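Local coordinates for protein probable ss-1,3-N-acetylglucosaminyltransferase (Staphylococcus aureus subsp. aureus N315, PDB 6H21) that is probably a glycosyltransferase of the GT-A type, with a family 2 domain followed by a helical linker domain like that of TarS, at residues Ser305-Asp316 against Lys326-Asp334. Numbering follows the deposited sequence.
Sequences SKTINKVPRDSD and KLEAIRQND
With CG anti to its own carbonyl carbon (chi1 -70°) and the chain extended from CG to NE, Arg331 reaches off helix 324-332 into the curve of 305-316, where its buried guanidinium illustrates how one cation can gather acceptors from a loop and from the 3-10 turn that follows. Arg313 has the same shape (chi1 -86°) but runs past it in the opposite direction. Each face of the Arg331 group is covered near its centre: Ile308 CG2 lies 3.8 Å above one, Arg313 CG above the other. Around the rim, NH1 gives a bond to Asp316 OD1 (3.0 Å) and another to Val311 O (3.1 Å), approaching that carbonyl from above its plane, while NH2 reaches Asn309 OD1 at 3.3 Å. NE completes the salt bridge to Asp316 with a weak bond to OD2, which sits obliquely to the group. The Asn309 amide replies through ND2, which points almost straight at Arg331 O (3.0 Å).

Arg313 and Glu328 form an end-on salt bridge, NH1 to OE1 and NH2 to OE2, both 2.8 Å and on syn lone pairs, with guanidinium and carboxylate planes 11° apart. Arg331 CD rests on a face of this guanidinium. Gln332 NE2 binds Glu328 OE2 from the anti side, and a water bridges OE1 to Asp316 OD2; the two carboxylates probably offset the closeness of the arginines. Tyr294 of the second subunit makes a cation-pi contact with Arg313. Ser305 OG donates to Ile330 O (2.8 Å), which also accepts Asn333 N in the Schellman motif ending helix 324-332. Ser305 and Ile308 thus bring in the end of helix 294-308, while Arg313, Asp316, Glu328 and Arg331 form a salt-bridge network tying 3-10 turn 313-316 to helix 324-332 within the helical TarS-type linker domain.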
loop_
_atom_site.group_PDB
_atom_site.type_symbol
_atom_site.label_atom_id
_atom_site.label_comp_id
_atom_site.label_asym_id
_atom_site.label_seq_id
_atom_site.Cartn_x
_atom_site.Cartn_y
_atom_site.Cartn_z
ATOM N N SER C 305 10.667 7.499 14.014
ATOM C CA SER C 305 9.395 8.214 14.002
ATOM C C SER C 305 9.432 9.370 15.014
ATOM O O SER C 305 9.108 10.502 14.709
ATOM C CB SER C 305 8.264 7.273 14.308
ATOM O OG SER C 305 7.029 7.966 14.255
ATOM N N LYS C 306 9.845 9.074 16.243
ATOM C CA LYS C 306 10.006 10.111 17.314
ATOM C C LYS C 306 10.865 11.302 16.841
ATOM O O LYS C 306 10.543 12.484 17.103
ATOM C CB LYS C 306 10.632 9.467 18.552
ATOM C CG LYS C 306 9.683 8.661 19.436
ATOM C CD LYS C 306 10.293 8.303 20.806
ATOM N N THR C 307 11.987 11.018 16.186
ATOM C CA THR C 307 12.897 12.054 15.692
ATOM C C THR C 307 12.262 12.869 14.549
ATOM O O THR C 307 12.372 14.124 14.529
ATOM C CB THR C 307 14.214 11.445 15.211
ATOM O OG1 THR C 307 14.819 10.799 16.333
ATOM C CG2 THR C 307 15.163 12.466 14.627
ATOM N N ILE C 308 11.662 12.176 13.563
ATOM C CA ILE C 308 11.123 12.903 12.400
ATOM C C ILE C 308 9.931 13.767 12.835
ATOM O O ILE C 308 9.721 14.833 12.266
ATOM C CB ILE C 308 10.789 11.962 11.226
ATOM C CG1 ILE C 308 12.045 11.267 10.710
ATOM C CG2 ILE C 308 10.097 12.706 10.093
ATOM C CD1 ILE C 308 13.044 12.237 10.123
ATOM N N ASN C 309 9.209 13.352 13.888
ATOM C CA ASN C 309 8.008 14.067 14.321
ATOM C C ASN C 309 8.360 15.336 15.086
ATOM O O ASN C 309 7.482 16.095 15.430
ATOM C CB ASN C 309 7.045 13.182 15.110
ATOM C CG ASN C 309 6.174 12.376 14.166
ATOM O OD1 ASN C 309 5.870 12.834 13.073
ATOM N ND2 ASN C 309 5.842 11.157 14.544
ATOM N N LYS C 310 9.647 15.562 15.340
ATOM C CA LYS C 310 10.091 16.836 15.878
ATOM C C LYS C 310 10.436 17.802 14.737
ATOM O O LYS C 310 10.755 18.957 14.981
ATOM C CB LYS C 310 11.281 16.608 16.804
ATOM C CG LYS C 310 10.943 15.864 18.080
ATOM C CD LYS C 310 12.193 15.515 18.868
ATOM C CE LYS C 310 11.892 14.653 20.071
ATOM N NZ LYS C 310 13.135 14.354 20.814
ATOM N N VAL C 311 10.395 17.323 13.495
ATOM C CA VAL C 311 10.723 18.155 12.357
ATOM C C VAL C 311 9.408 18.719 11.839
ATOM O O VAL C 311 8.459 17.975 11.669
ATOM C CB VAL C 311 11.498 17.374 11.285
ATOM C CG1 VAL C 311 11.909 18.269 10.132
ATOM C CG2 VAL C 311 12.699 16.672 11.885
ATOM N N PRO C 312 9.270 20.047 11.647
ATOM C CA PRO C 312 8.031 20.595 11.094
ATOM C C PRO C 312 7.635 19.946 9.759
ATOM O O PRO C 312 8.480 19.672 8.910
ATOM C CB PRO C 312 8.337 22.091 10.923
ATOM C CG PRO C 312 9.445 22.374 11.928
ATOM C CD PRO C 312 10.244 21.094 12.008
ATOM N N ARG C 313 6.332 19.691 9.631
ATOM C CA ARG C 313 5.732 19.091 8.466
ATOM C C ARG C 313 5.909 20.025 7.262
ATOM O O ARG C 313 5.916 19.563 6.145
ATOM C CB ARG C 313 4.261 18.786 8.749
ATOM C CG ARG C 313 4.051 17.439 9.423
ATOM C CD ARG C 313 2.587 17.063 9.566
ATOM N NE ARG C 313 2.458 15.698 10.057
ATOM C CZ ARG C 313 2.422 14.617 9.283
ATOM N NH1 ARG C 313 2.652 14.717 7.984
ATOM N NH2 ARG C 313 2.195 13.433 9.819
ATOM N N ASP C 314 6.105 21.321 7.517
ATOM C CA ASP C 314 6.318 22.327 6.464
ATOM C C ASP C 314 7.565 21.997 5.621
ATOM O O ASP C 314 7.682 22.481 4.486
ATOM C CB ASP C 314 6.404 23.730 7.072
ATOM C CG ASP C 314 5.056 24.350 7.423
ATOM O OD1 ASP C 314 4.014 23.914 6.882
ATOM O OD2 ASP C 314 5.043 25.252 8.222
ATOM N N SER C 315 8.485 21.174 6.160
ATOM C CA SER C 315 9.696 20.757 5.428
ATOM C C SER C 315 9.395 19.653 4.409
ATOM O O SER C 315 10.206 19.439 3.536
ATOM C CB SER C 315 10.793 20.312 6.370
ATOM O OG SER C 315 10.435 19.123 7.052
ATOM N N ASP C 316 8.284 18.922 4.585
ATOM C CA ASP C 316 7.984 17.724 3.826
ATOM C C ASP C 316 7.792 18.028 2.335
ATOM O O ASP C 316 8.143 17.219 1.530
ATOM C CB ASP C 316 6.753 16.985 4.375
ATOM C CG ASP C 316 7.006 16.356 5.741
ATOM O OD1 ASP C 316 8.184 16.418 6.184
ATOM O OD2 ASP C 316 6.032 15.766 6.329
ATOM N N LYS C 326 6.825 6.936 2.000
ATOM C CA LYS C 326 7.782 6.381 2.995
ATOM C C LYS C 326 7.889 7.336 4.191
ATOM O O LYS C 326 7.768 6.923 5.341
ATOM C CB LYS C 326 9.137 6.060 2.357
ATOM C CG LYS C 326 10.125 5.391 3.303
ATOM C CD LYS C 326 11.319 4.805 2.616
ATOM C CE LYS C 326 12.208 4.044 3.585
ATOM N NZ LYS C 326 13.224 3.229 2.886
ATOM N N LEU C 327 7.999 8.631 3.899
ATOM C CA LEU C 327 8.136 9.639 4.909
ATOM C C LEU C 327 6.867 9.706 5.762
ATOM O O LEU C 327 6.961 9.782 6.969
ATOM C CB LEU C 327 8.456 10.997 4.265
ATOM C CG LEU C 327 8.537 12.175 5.235
ATOM C CD1 LEU C 327 9.593 11.913 6.291
ATOM C CD2 LEU C 327 8.859 13.462 4.492
ATOM N N GLU C 328 5.688 9.685 5.138
ATOM C CA GLU C 328 4.452 9.710 5.915
ATOM C C GLU C 328 4.344 8.444 6.784
ATOM O O GLU C 328 3.882 8.511 7.885
ATOM C CB GLU C 328 3.225 9.905 5.015
ATOM C CG GLU C 328 1.974 10.256 5.818
ATOM C CD GLU C 328 2.130 11.453 6.744
ATOM O OE1 GLU C 328 2.589 12.501 6.252
ATOM O OE2 GLU C 328 1.829 11.344 7.954
ATOM N N ALA C 329 4.747 7.293 6.254
ATOM C CA ALA C 329 4.663 6.054 6.986
ATOM C C ALA C 329 5.561 6.117 8.234
ATOM O O ALA C 329 5.163 5.647 9.287
ATOM C CB ALA C 329 5.017 4.898 6.096
ATOM N N ILE C 330 6.755 6.697 8.091
ATOM C CA ILE C 330 7.664 6.908 9.248
ATOM C C ILE C 330 7.000 7.843 10.259
ATOM O O ILE C 330 6.984 7.547 11.476
ATOM C CB ILE C 330 9.048 7.384 8.786
ATOM C CG1 ILE C 330 9.731 6.279 7.981
ATOM C CG2 ILE C 330 9.901 7.837 9.982
ATOM C CD1 ILE C 330 10.851 6.744 7.108
ATOM N N ARG C 331 6.415 8.952 9.783
ATOM C CA ARG C 331 5.728 9.879 10.695
ATOM C C ARG C 331 4.619 9.148 11.461
ATOM O O ARG C 331 4.428 9.408 12.635
ATOM C CB ARG C 331 5.140 11.107 9.990
ATOM C CG ARG C 331 6.181 12.094 9.479
ATOM C CD ARG C 331 5.594 13.440 9.122
ATOM N NE ARG C 331 6.608 14.434 8.795
ATOM C CZ ARG C 331 7.222 15.224 9.661
ATOM N NH1 ARG C 331 8.100 16.108 9.214
ATOM N NH2 ARG C 331 6.978 15.102 10.954
ATOM N N GLN C 332 3.887 8.256 10.777
ATOM C CA GLN C 332 2.747 7.550 11.377
ATOM C C GLN C 332 3.217 6.364 12.239
ATOM O O GLN C 332 2.393 5.754 12.897
ATOM C CB GLN C 332 1.794 7.034 10.288
ATOM C CG GLN C 332 1.134 8.146 9.471
ATOM C CD GLN C 332 0.228 9.027 10.295
ATOM O OE1 GLN C 332 -0.373 8.581 11.259
ATOM N NE2 GLN C 332 0.152 10.299 9.949
ATOM N N ASN C 333 4.514 6.018 12.201
ATOM C CA ASN C 333 5.091 4.919 13.010
ATOM C C ASN C 333 4.387 3.607 12.618
ATOM O O ASN C 333 3.967 2.848 13.459
ATOM C CB ASN C 333 5.018 5.240 14.517
ATOM C CG ASN C 333 5.901 4.372 15.394
ATOM O OD1 ASN C 333 6.893 3.790 14.942
ATOM N ND2 ASN C 333 5.573 4.315 16.675
ATOM N N ASP C 334 4.286 3.351 11.305
ATOM C CA ASP C 334 3.478 2.271 10.740
ATOM C C ASP C 334 4.377 1.340 9.924
ATOM O O ASP C 334 4.697 1.630 8.777
ATOM C CB ASP C 334 2.351 2.845 9.880
ATOM C CG ASP C 334 1.267 1.853 9.466
ATOM O OD1 ASP C 334 1.583 0.747 8.965
ATOM O OD2 ASP C 334 0.101 2.255 9.535
HETATM O O HOH W 1 6.300 17.610 12.894
HETATM O O HOH W 2 5.149 13.258 5.508
#